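Local coordinates for protein glycosyl transferase (Staphylococcus aureus, PDB 5TZJ) that belongs to glycosyl transferase family 2, carries a TarS-type linker domain, and binds uridine-diphosphate-N-acetylglucosamine, at residues Y10-E13 and K14-T17; L47-V50 and E51-R54; F181-K184 and A185-N188; L264-K267 and L268-P272; K307-D310 and N311-V315. One frame throughout, in Å; residues are numbered along the deposited sequence.

How the interactions relate
The five contacts are all local and follow one another in series; none nests in or crosses another. Interaction 1 makes the turn from strand 3-9 into helix 16-24, beside the bound UD1. Interaction 2 ends helix 46-51 and touches interaction 1 through T17 on Y53 and I16 on I49, so the two helices pack together. Interaction 3 forms the last turns of helix 177-188, with its centre about 29 Å from that of interaction 1. Interactions 4 and 5 lie in the linker region, at the starts of helices 271-282 and 309-321. They meet where Q271 OE1 takes a probable hydrogen bond from R313 NH2.

Interaction 1: residues Y10-E13 and K14-T17. With UD1 (uridine-diphosphate-N-acetylglucosamine), chain C.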
# COMPACT_ATOMS: atom_id res chain seq x y z
N TYR A 10 9.53 -16.19 4.71
CA TYR A 10 10.93 -15.90 5.09
C TYR A 10 11.09 -16.19 6.58
O TYR A 10 10.67 -15.38 7.41
CB TYR A 10 11.36 -14.47 4.79
CG TYR A 10 12.86 -14.27 5.10
CD1 TYR A 10 13.80 -15.24 4.74
CD2 TYR A 10 13.31 -13.15 5.79
CE1 TYR A 10 15.14 -15.08 5.03
CE2 TYR A 10 14.68 -12.98 6.08
CZ TYR A 10 15.58 -13.95 5.70
OH TYR A 10 16.92 -13.82 5.97
N ASN A 11 11.70 -17.34 6.92
CA ASN A 11 11.90 -17.74 8.32
C ASN A 11 10.59 -17.63 9.10
O ASN A 11 10.51 -17.08 10.20
CB ASN A 11 13.02 -16.91 8.95
CG ASN A 11 14.39 -17.29 8.39
OD1 ASN A 11 14.59 -18.42 7.91
ND2 ASN A 11 15.35 -16.36 8.45
N SER A 12 9.55 -18.20 8.50
CA SER A 12 8.17 -18.11 8.97
C SER A 12 7.75 -19.33 9.76
O SER A 12 6.55 -19.63 9.83
CB SER A 12 7.24 -17.93 7.77
OG SER A 12 7.57 -16.80 6.99
N GLU A 13 8.70 -20.08 10.33
CA GLU A 13 8.33 -21.39 10.88
C GLU A 13 7.44 -21.28 12.11
O GLU A 13 6.62 -22.18 12.35
CB GLU A 13 9.59 -22.21 11.19
CG GLU A 13 10.07 -22.12 12.61
CD GLU A 13 11.44 -22.75 12.79
OE1 GLU A 13 11.78 -23.70 12.05
OE2 GLU A 13 12.20 -22.27 13.67
N LYS A 14 7.56 -20.20 12.91
CA LYS A 14 6.79 -20.10 14.14
C LYS A 14 5.32 -19.77 13.90
O LYS A 14 4.51 -19.96 14.81
CB LYS A 14 7.38 -19.05 15.08
CG LYS A 14 8.88 -19.06 15.20
CD LYS A 14 9.40 -20.31 15.90
CE LYS A 14 10.93 -20.23 16.00
NZ LYS A 14 11.52 -21.38 16.73
N TYR A 15 4.94 -19.28 12.73
CA TYR A 15 3.54 -18.92 12.52
C TYR A 15 2.91 -19.48 11.25
O TYR A 15 1.69 -19.40 11.12
CB TYR A 15 3.37 -17.38 12.51
CG TYR A 15 4.51 -16.63 11.83
CD1 TYR A 15 4.55 -16.48 10.45
CD2 TYR A 15 5.55 -16.08 12.58
CE1 TYR A 15 5.60 -15.78 9.82
CE2 TYR A 15 6.61 -15.38 11.97
CZ TYR A 15 6.64 -15.23 10.58
OH TYR A 15 7.70 -14.53 9.96
N ILE A 16 3.69 -20.04 10.32
CA ILE A 16 3.13 -20.35 9.00
C ILE A 16 1.99 -21.35 9.10
O ILE A 16 1.11 -21.37 8.24
CB ILE A 16 4.23 -20.85 8.05
CG1 ILE A 16 3.69 -21.02 6.63
CG2 ILE A 16 4.83 -22.11 8.57
CD1 ILE A 16 3.35 -19.69 5.95
N THR A 17 1.97 -22.16 10.17
CA THR A 17 0.89 -23.13 10.35
C THR A 17 -0.48 -22.46 10.46
O THR A 17 -1.47 -22.97 9.92
CB THR A 17 1.17 -23.99 11.59
OG1 THR A 17 2.41 -24.70 11.39
CG2 THR A 17 0.08 -24.99 11.80
C1' UD1 C . 3.10 -5.10 5.70
C2' UD1 C . 2.13 -5.42 4.58
C3' UD1 C . 2.84 -6.38 3.67
C4' UD1 C . 3.89 -5.60 2.97
C5' UD1 C . 4.97 -5.25 3.99
C6' UD1 C . 6.05 -4.42 3.36
C7' UD1 C . -0.21 -5.09 5.42
C8' UD1 C . -0.02 -3.59 5.22
N2' UD1 C . 0.87 -6.00 5.12
O1' UD1 C . 3.29 -6.27 6.40
O3' UD1 C . 1.93 -7.07 2.77
O4' UD1 C . 4.41 -6.35 1.89
O5' UD1 C . 4.37 -4.50 5.13
O6' UD1 C . 5.48 -3.43 2.54
O7' UD1 C . -1.22 -5.52 5.84
N1 UD1 C . 9.00 -11.70 3.29
C2 UD1 C . 9.78 -12.28 2.16
N3 UD1 C . 11.24 -11.97 2.01
C4 UD1 C . 11.87 -11.07 2.97
C5 UD1 C . 11.07 -10.47 4.09
C6 UD1 C . 9.63 -10.79 4.23
O2 UD1 C . 9.25 -12.99 1.40
O4 UD1 C . 13.03 -10.83 2.85
C1B UD1 C . 7.59 -11.98 3.37
C2B UD1 C . 7.05 -12.36 4.86
O2' UD1 C . 7.33 -13.80 5.12
C3B UD1 C . 5.76 -12.03 4.83
C4B UD1 C . 5.65 -10.86 3.84
O4B UD1 C . 6.95 -10.87 3.02
O3B UD1 C . 4.92 -13.14 4.25
C5B UD1 C . 5.54 -9.57 4.45
O5B UD1 C . 6.65 -9.33 5.26
PA UD1 C . 6.34 -8.86 6.81
O1A UD1 C . 7.60 -8.94 7.64
O2A UD1 C . 5.23 -9.71 7.40
O3A UD1 C . 5.80 -7.29 6.63
PB UD1 C . 4.57 -6.54 7.43
O1B UD1 C . 4.03 -7.31 8.61
O2B UD1 C . 5.28 -5.29 7.92
O HOH W 1 8.83 -13.42 7.56
O HOH W 2 9.16 -17.84 12.22
O HOH W 3 3.94 -22.30 12.80
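S12 and Y15 meet in the turn that carries strand 3-9 into helix 16-24, the first strand-to-helix connection of the family 2 glycosyl transferase domain. The S12 carbonyl accepts the first backbone bonds of the turn. I16 N donates to S12 O at 2.9 Å, nearly in line with the carbonyl (C=O...N angle 171°), and Y15 N adds a weak bond to the same oxygen. The Y15 ring folds back over S12 because its CG sits between the backbone N and the carbonyl carbon (chi1 38°). S12 O then lies over one ring face, toward the rim, and Y15 CE1 packs on S12 CB at 3.4 Å. The S12 hydroxyl is turned beside its own backbone N (chi1 -57°). There S12 OG accepts from Y10 N at 3.1 Å and also bonds to S92 OG. E13 and K14 run side by side, pointing the same way. Their salt bridge is weak, with E13 OE2 3.3 Å from K14 NZ; E13 OE1 takes a bond from Q45 N. On the ligand side, Y10 CB lies 3.7 Å from N3 of the UD1 base, and N11 ND2 sits over one face of the Y10 ring. One water joins protein and ligand: it donates to Y10 O at 2.7 Å, and it also hydrogen-bonds to Y15 OH and to UD1 O2', each at 2.9 Å.

Interaction 2: residues L47-V50 and E51-R54; sequences LQIV and EKYR
E51 N donates to L47 O at 2.9 Å, an i to i+4 bond of helix 46-51. The E51 side chain bends at CG (chi2 -73°), and its CB and CG brush the same L47 carbonyl. Its carboxylate turns toward R54. At K52 the bonding shortens to i+3. K52 N reaches I49 O at 3.1 Å. The K52 chain runs back beside the helix: CG lies 3.4 Å from Q48 O, and CE comes near the I49 side chain. Y53 N repeats the short step and donates to V50 O at 3.0 Å. These two bonds are a 3-10-like tightening at the C-terminal end of the helix, running into the type I turn 51-54. The Y53 ring turns its edge to the helix end. I49 O and V50 O both lie near the ring plane, and Y53 CD1 is 3.5 Å from I49 O. R54 completes the turn. R54 NE donates to E51 OE2 at 3.3 Å, on the syn side of the oxygen and in the guanidinium plane. This bond ties the two ends of the turn together. R54 NH2 also faces E51 OE1, but that distance is too short to be reliable. Outside the segments, L47, V50 and E51 lean on V61 of strand 59-63. On helix 16-24, I49 packs on I16 and T17, while Y53 packs on T17 and L20 and bonds through its hydroxyl to N21.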
# COMPACT_ATOMS: atom_id res chain seq x y z
N LEU A 47 9.95 -24.66 5.23
CA LEU A 47 9.55 -25.47 4.07
C LEU A 47 9.08 -26.86 4.48
O LEU A 47 8.17 -27.42 3.84
CB LEU A 47 10.69 -25.58 3.06
CG LEU A 47 10.87 -24.40 2.09
CD1 LEU A 47 11.81 -24.84 0.95
CD2 LEU A 47 9.59 -23.89 1.54
N GLN A 48 9.68 -27.43 5.53
CA GLN A 48 9.22 -28.73 5.99
C GLN A 48 7.82 -28.62 6.60
O GLN A 48 7.02 -29.55 6.45
CB GLN A 48 10.21 -29.32 6.99
CG GLN A 48 11.58 -29.64 6.36
CD GLN A 48 12.59 -28.48 6.46
OE1 GLN A 48 12.26 -27.30 6.29
NE2 GLN A 48 13.86 -28.84 6.72
N ILE A 49 7.50 -27.49 7.24
CA ILE A 49 6.11 -27.31 7.70
C ILE A 49 5.17 -27.16 6.51
O ILE A 49 4.10 -27.78 6.47
CB ILE A 49 6.00 -26.13 8.67
CG1 ILE A 49 6.82 -26.44 9.93
CG2 ILE A 49 4.56 -25.92 9.07
CD1 ILE A 49 7.10 -25.23 10.80
N VAL A 50 5.56 -26.38 5.50
CA VAL A 50 4.72 -26.23 4.32
C VAL A 50 4.44 -27.59 3.66
O VAL A 50 3.32 -27.86 3.22
CB VAL A 50 5.34 -25.23 3.33
CG1 VAL A 50 4.62 -25.29 1.99
CG2 VAL A 50 5.28 -23.76 3.89
N GLU A 51 5.44 -28.48 3.62
CA GLU A 51 5.25 -29.75 2.91
C GLU A 51 4.29 -30.69 3.62
O GLU A 51 3.80 -31.64 2.98
CB GLU A 51 6.61 -30.44 2.69
CG GLU A 51 7.30 -29.84 1.49
CD GLU A 51 6.62 -30.28 0.21
OE1 GLU A 51 6.56 -29.44 -0.72
OE2 GLU A 51 6.17 -31.47 0.15
N LYS A 52 3.99 -30.47 4.90
CA LYS A 52 2.97 -31.30 5.53
C LYS A 52 1.57 -31.06 4.95
O LYS A 52 0.67 -31.86 5.23
CB LYS A 52 2.96 -31.06 7.05
CG LYS A 52 4.34 -31.18 7.74
CD LYS A 52 4.21 -30.94 9.25
CE LYS A 52 5.53 -30.55 9.90
NZ LYS A 52 6.27 -31.71 10.50
N TYR A 53 1.37 -30.00 4.15
CA TYR A 53 0.07 -29.69 3.56
C TYR A 53 -0.05 -30.09 2.08
O TYR A 53 -1.09 -29.81 1.46
CB TYR A 53 -0.22 -28.18 3.71
CG TYR A 53 -0.43 -27.80 5.16
CD1 TYR A 53 0.66 -27.57 6.00
CD2 TYR A 53 -1.74 -27.70 5.72
CE1 TYR A 53 0.49 -27.24 7.32
CE2 TYR A 53 -1.92 -27.36 7.05
CZ TYR A 53 -0.79 -27.13 7.85
OH TYR A 53 -0.91 -26.80 9.18
N ARG A 54 0.99 -30.74 1.53
CA ARG A 54 1.06 -31.18 0.13
C ARG A 54 -0.19 -31.94 -0.34
O ARG A 54 -0.69 -31.72 -1.46
CB ARG A 54 2.32 -32.05 -0.03
CG ARG A 54 2.46 -32.88 -1.30
CD ARG A 54 2.87 -32.04 -2.51
NE ARG A 54 4.04 -31.19 -2.29
CZ ARG A 54 4.38 -30.18 -3.09
NH1 ARG A 54 3.63 -29.92 -4.16
NH2 ARG A 54 5.44 -29.42 -2.83

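Interaction 3: residues F181-K184 and A185-N188; sequences FTMK and AYLN
The Y186 ring has T182 CG2 over one face and M183 SD at its edge. The methyl makes a CH-pi contact: T182 CG2 is 3.7 Å from the ring centroid and 18° off the ring normal. It is shifted a little toward the rim, near Y186 CZ and CE2. The sulfur lies near the ring plane, with M183 SD 4.3 Å from Y186 CD2. The F181 ring has T182 OG1 at its edge, stacks with F169 and meets Y157 edge-to-face. T182 splits its two branches: CG2 stands opposite the backbone N and goes to the tyrosine, while OG1 lies beside that N (chi1 -67°). OG1 is hydrogen-bonded to Y157 OH and L151 O, and Y186 OH reaches T150 O, so both buried hydroxyls have partners.

These residues form the last turns of helix 177-188. The helix packs M183 and L187 on I232 of helix 218-233, A185 on helix 159-164, and Y186 on strand 115-122. Regular i to i+4 bonds run through it, such as Y186 N to T182 O at 2.8 Å. M183 curls at two bonds (chi2 -63°), which swings its CE to 4.2 Å from L187 CG. L187 CG also rests 3.3 Å from M183 O. At the C-terminal end, K184 O is held twice by one residue. N188 N donates to K184 O at 3.1 Å, and N188 ND2 donates to K184 O at 2.8 Å. The two nitrogens approach from opposite faces of the carbonyl plane, and the side-chain amide comes in above it.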
# COMPACT_ATOMS: atom_id res chain seq x y z
N PHE A 181 2.31 -1.25 -6.82
CA PHE A 181 1.58 -2.40 -7.35
C PHE A 181 0.08 -2.18 -7.27
O PHE A 181 -0.64 -2.34 -8.27
CB PHE A 181 1.98 -3.64 -6.55
CG PHE A 181 1.21 -4.92 -6.95
CD1 PHE A 181 1.72 -5.74 -7.96
CD2 PHE A 181 0.04 -5.27 -6.31
CE1 PHE A 181 1.05 -6.92 -8.35
CE2 PHE A 181 -0.68 -6.47 -6.70
CZ PHE A 181 -0.16 -7.29 -7.72
N THR A 182 -0.42 -1.81 -6.11
CA THR A 182 -1.86 -1.68 -5.96
C THR A 182 -2.38 -0.42 -6.64
O THR A 182 -3.48 -0.43 -7.18
CB THR A 182 -2.21 -1.69 -4.47
OG1 THR A 182 -1.92 -3.00 -3.93
CG2 THR A 182 -3.73 -1.32 -4.25
N MET A 183 -1.58 0.66 -6.69
CA MET A 183 -2.03 1.85 -7.41
C MET A 183 -2.16 1.55 -8.90
O MET A 183 -3.14 1.97 -9.54
CB MET A 183 -1.08 3.04 -7.19
CG MET A 183 -1.34 3.82 -5.93
SD MET A 183 -2.98 4.65 -5.86
CE MET A 183 -3.09 5.35 -7.50
N LYS A 184 -1.19 0.82 -9.46
CA LYS A 184 -1.30 0.33 -10.83
C LYS A 184 -2.55 -0.52 -11.02
O LYS A 184 -3.27 -0.37 -12.02
CB LYS A 184 -0.05 -0.50 -11.22
CG LYS A 184 1.21 0.30 -11.60
CD LYS A 184 2.43 -0.65 -11.84
CE LYS A 184 3.72 0.11 -12.25
NZ LYS A 184 4.95 -0.76 -12.41
N ALA A 185 -2.81 -1.43 -10.09
CA ALA A 185 -3.99 -2.29 -10.26
C ALA A 185 -5.26 -1.45 -10.17
O ALA A 185 -6.21 -1.66 -10.94
CB ALA A 185 -4.02 -3.39 -9.19
N TYR A 186 -5.29 -0.47 -9.26
CA TYR A 186 -6.45 0.42 -9.19
C TYR A 186 -6.62 1.19 -10.50
O TYR A 186 -7.74 1.29 -11.04
CB TYR A 186 -6.30 1.41 -8.04
CG TYR A 186 -6.52 0.91 -6.62
CD1 TYR A 186 -7.27 -0.21 -6.36
CD2 TYR A 186 -6.00 1.62 -5.53
CE1 TYR A 186 -7.49 -0.62 -5.01
CE2 TYR A 186 -6.22 1.25 -4.21
CZ TYR A 186 -6.97 0.12 -3.95
OH TYR A 186 -7.15 -0.25 -2.64
N LEU A 187 -5.53 1.77 -11.01
CA LEU A 187 -5.61 2.61 -12.20
C LEU A 187 -6.08 1.84 -13.45
O LEU A 187 -6.68 2.43 -14.35
CB LEU A 187 -4.26 3.28 -12.44
CG LEU A 187 -3.86 4.46 -11.51
CD1 LEU A 187 -2.37 4.80 -11.64
CD2 LEU A 187 -4.73 5.73 -11.72
N ASN A 188 -5.80 0.54 -13.54
CA ASN A 188 -6.13 -0.24 -14.72
C ASN A 188 -7.45 -1.00 -14.63
O ASN A 188 -7.91 -1.52 -15.65
CB ASN A 188 -5.00 -1.25 -15.02
CG ASN A 188 -3.80 -0.59 -15.63
OD1 ASN A 188 -3.80 -0.26 -16.82
ND2 ASN A 188 -2.78 -0.36 -14.82

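Interaction 4: residues L264-K267 and L268-P272; sequences LKVK and LEEQP
V266 and Q271 are joined by a side-chain to backbone hydrogen bond. Q271 NE2 donates to V266 O at 2.9 Å, and the N-H points almost straight at it (168°). The oxygen lies in the Q271 amide plane. The Q271 chain is extended, with CG beside the backbone N (chi1 -67°), and this carries the amide back past V266. NE2 also makes a weak bond to S263 O. OE1 accepts from R313 NH2, so both ends of the amide are used and its orientation is fixed. A backbone bond closes the turn: E270 N donates to K267 O at 2.9 Å. One water takes a bond from K267 N at 3.1 Å and gives a weak one to E270 OE2.

Apolar contact comes from V266. Its CG1 stands opposite the backbone N and meets E270 CB at 3.6 Å, the two side chains crossing at about a right angle. V266 CG1 also lies 3.9 Å from Q271 CG, and the V266 and Q271 side chains run in opposite directions past one another.

The charged side chains K267, E269 and E270 gather at the surface. K267 and E270 run alongside, with K267 CD 3.2 Å from E270 OE1. E269 crosses K267 obliquely. The charged ends do not touch: K267 NZ is 5.2 Å from E269 OE1 and 5.3 Å from E270 OE1. Any attraction between them is probably weak and at a distance.

Together these bonds shape a short helix-to-helix connection in the linker domain. Helix 262-265 ends, V266 and K267 are extended, and a 3-10 turn at 268-270 leads into helix 271-282.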
# COMPACT_ATOMS: atom_id res chain seq x y z
N LEU A 264 10.78 17.11 12.02
CA LEU A 264 10.80 17.17 13.48
C LEU A 264 11.52 15.95 14.08
O LEU A 264 12.06 16.05 15.19
CB LEU A 264 9.38 17.18 14.06
CG LEU A 264 8.54 18.29 13.38
CD1 LEU A 264 7.09 18.29 13.82
CD2 LEU A 264 9.19 19.57 13.77
N LYS A 265 11.50 14.82 13.38
CA LYS A 265 11.97 13.55 13.95
C LYS A 265 13.36 13.12 13.48
O LYS A 265 14.10 12.48 14.24
CB LYS A 265 11.00 12.41 13.61
CG LYS A 265 9.53 12.67 13.91
CD LYS A 265 8.66 12.01 12.82
CE LYS A 265 7.21 11.97 13.22
NZ LYS A 265 7.12 11.27 14.51
N VAL A 266 13.71 13.38 12.22
CA VAL A 266 14.98 12.94 11.64
C VAL A 266 16.12 13.80 12.17
O VAL A 266 15.98 15.03 12.32
CB VAL A 266 14.87 13.01 10.11
CG1 VAL A 266 16.22 12.70 9.42
CG2 VAL A 266 13.79 12.02 9.60
N LYS A 267 17.24 13.16 12.50
CA LYS A 267 18.44 13.91 12.89
C LYS A 267 18.68 15.04 11.91
O LYS A 267 18.64 14.82 10.70
CB LYS A 267 19.64 12.98 12.90
CG LYS A 267 19.50 11.83 13.87
CD LYS A 267 20.65 10.83 13.67
CE LYS A 267 20.42 9.59 14.53
NZ LYS A 267 20.11 10.04 15.93
N LEU A 268 18.93 16.24 12.43
CA LEU A 268 19.17 17.39 11.54
C LEU A 268 20.14 17.03 10.42
O LEU A 268 19.93 17.40 9.26
CB LEU A 268 19.74 18.59 12.33
CG LEU A 268 18.81 19.52 13.07
CD1 LEU A 268 19.64 20.59 13.90
CD2 LEU A 268 17.88 20.20 12.12
N GLU A 269 21.24 16.36 10.75
CA GLU A 269 22.30 16.16 9.75
C GLU A 269 21.91 15.17 8.66
O GLU A 269 22.59 15.14 7.63
CB GLU A 269 23.59 15.73 10.44
CG GLU A 269 23.48 14.38 11.14
CD GLU A 269 22.98 14.45 12.60
OE1 GLU A 269 23.00 13.40 13.27
OE2 GLU A 269 22.56 15.54 13.07
N GLU A 270 20.82 14.41 8.84
CA GLU A 270 20.26 13.55 7.82
C GLU A 270 19.19 14.20 6.97
O GLU A 270 18.85 13.64 5.93
CB GLU A 270 19.66 12.29 8.46
CG GLU A 270 20.74 11.40 9.09
CD GLU A 270 20.19 10.13 9.74
OE1 GLU A 270 20.84 9.62 10.67
OE2 GLU A 270 19.12 9.63 9.32
N GLN A 271 18.66 15.37 7.37
CA GLN A 271 17.50 15.90 6.68
C GLN A 271 17.78 16.34 5.26
O GLN A 271 16.85 16.30 4.45
CB GLN A 271 16.85 17.08 7.46
CG GLN A 271 16.21 16.59 8.83
CD GLN A 271 15.52 17.69 9.64
OE1 GLN A 271 15.25 18.79 9.13
NE2 GLN A 271 15.27 17.41 10.92
N PRO A 272 18.98 16.81 4.90
CA PRO A 272 19.18 17.12 3.46
C PRO A 272 19.04 15.91 2.56
O PRO A 272 18.63 16.06 1.40
CB PRO A 272 20.60 17.71 3.43
CG PRO A 272 20.74 18.31 4.77
CD PRO A 272 20.09 17.35 5.71
O HOH W 4 17.26 10.11 11.91

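Interaction 5: residues K307-D310 and N311-V315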
# COMPACT_ATOMS: atom_id res chain seq x y z
N LYS A 307 13.36 22.05 -2.71
CA LYS A 307 14.40 21.40 -1.88
C LYS A 307 14.96 22.34 -0.81
O LYS A 307 16.18 22.55 -0.67
CB LYS A 307 15.51 20.82 -2.77
CG LYS A 307 14.95 19.69 -3.59
CD LYS A 307 16.03 19.08 -4.55
CE LYS A 307 15.47 17.89 -5.30
NZ LYS A 307 16.48 17.24 -6.29
N ASP A 308 14.05 22.96 -0.07
CA ASP A 308 14.39 24.01 0.88
C ASP A 308 14.06 23.49 2.29
O ASP A 308 12.98 23.76 2.82
CB ASP A 308 13.58 25.29 0.54
CG ASP A 308 13.85 26.47 1.49
OD1 ASP A 308 14.55 26.33 2.52
OD2 ASP A 308 13.34 27.56 1.17
N ILE A 309 15.02 22.79 2.92
CA ILE A 309 14.72 22.14 4.20
C ILE A 309 14.49 23.16 5.32
O ILE A 309 13.67 22.94 6.23
CB ILE A 309 15.84 21.15 4.55
CG1 ILE A 309 15.44 20.37 5.82
CG2 ILE A 309 17.17 21.90 4.72
CD1 ILE A 309 14.27 19.38 5.62
N ASP A 310 15.21 24.27 5.30
CA ASP A 310 15.07 25.24 6.37
C ASP A 310 13.65 25.78 6.43
O ASP A 310 13.05 25.83 7.51
CB ASP A 310 16.08 26.37 6.17
CG ASP A 310 17.50 25.96 6.57
OD1 ASP A 310 17.69 24.89 7.21
OD2 ASP A 310 18.41 26.73 6.25
N ASN A 311 13.07 26.14 5.28
CA ASN A 311 11.66 26.58 5.24
C ASN A 311 10.69 25.41 5.39
O ASN A 311 9.64 25.57 6.05
CB ASN A 311 11.40 27.36 3.94
CG ASN A 311 11.72 28.89 4.13
OD1 ASN A 311 11.39 29.45 5.15
ND2 ASN A 311 12.39 29.52 3.16
N TYR A 312 11.02 24.22 4.87
CA TYR A 312 10.16 23.07 5.14
C TYR A 312 10.06 22.83 6.64
O TYR A 312 8.96 22.63 7.19
CB TYR A 312 10.71 21.81 4.41
CG TYR A 312 9.73 20.68 4.37
CD1 TYR A 312 9.47 19.90 5.50
CD2 TYR A 312 9.07 20.38 3.18
CE1 TYR A 312 8.47 18.81 5.43
CE2 TYR A 312 8.14 19.30 3.09
CZ TYR A 312 7.87 18.53 4.20
OH TYR A 312 6.90 17.52 4.01
N ARG A 313 11.20 22.85 7.32
CA ARG A 313 11.24 22.59 8.77
C ARG A 313 10.53 23.67 9.56
O ARG A 313 9.87 23.37 10.56
CB ARG A 313 12.68 22.45 9.24
CG ARG A 313 12.83 22.08 10.71
CD ARG A 313 14.28 22.19 11.16
NE ARG A 313 15.15 21.39 10.35
CZ ARG A 313 16.15 21.86 9.60
NH1 ARG A 313 16.44 23.16 9.57
NH2 ARG A 313 16.90 21.00 8.91
N THR A 314 10.72 24.95 9.18
CA THR A 314 9.95 26.02 9.81
C THR A 314 8.45 25.77 9.70
O THR A 314 7.70 25.94 10.67
CB THR A 314 10.36 27.38 9.20
OG1 THR A 314 11.70 27.71 9.60
CG2 THR A 314 9.39 28.54 9.67
N VAL A 315 7.98 25.34 8.54
CA VAL A 315 6.55 25.03 8.42
C VAL A 315 6.14 23.96 9.44
O VAL A 315 5.16 24.13 10.19
CB VAL A 315 6.21 24.61 6.99
CG1 VAL A 315 4.82 23.98 6.92
CG2 VAL A 315 6.34 25.81 6.00
O HOH W 5 14.62 25.68 9.78
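The N-cap of helix 309-321 is made by D308 gripping N311. D308 CG stands opposite the backbone N (chi1 179°), which brings the carboxylate over the first turn. N311 N donates to D308 OD1 at 3.1 Å in a nearly straight bond (171°), coming from above the carboxylate plane. N311 ND2 donates to D308 OD2 at 3.0 Å, on the syn side. Both carboxylate oxygens are thus held by one residue, and the amide and carboxylate planes stand 64° apart. The helix N terminus probably stabilises the negative charge of D308. The N311 amide oxygen turns to N339. D308 O takes the first helical bond, from Y312 N at 2.9 Å.

In the same first turn, D310 runs alongside R313. R313 NH1 forms a salt bridge with D310 OD1 at 3.2 Å, on the anti side of that oxygen. A water between them donates to D310 O and accepts from R313 NH1. I309 CG1 packs on R313 NH2 at 3.5 Å, and I309 O lies over one face of the guanidinium. R313 NH2 also bonds to Q271 of helix 271-282.

K307, just before the cap, has positive phi and ends helix 298-305 in a Schellman motif. The Schellman motif at K307 and the N-cap at D308 thus join helix 298-305 to helix 309-321 in the linker domain.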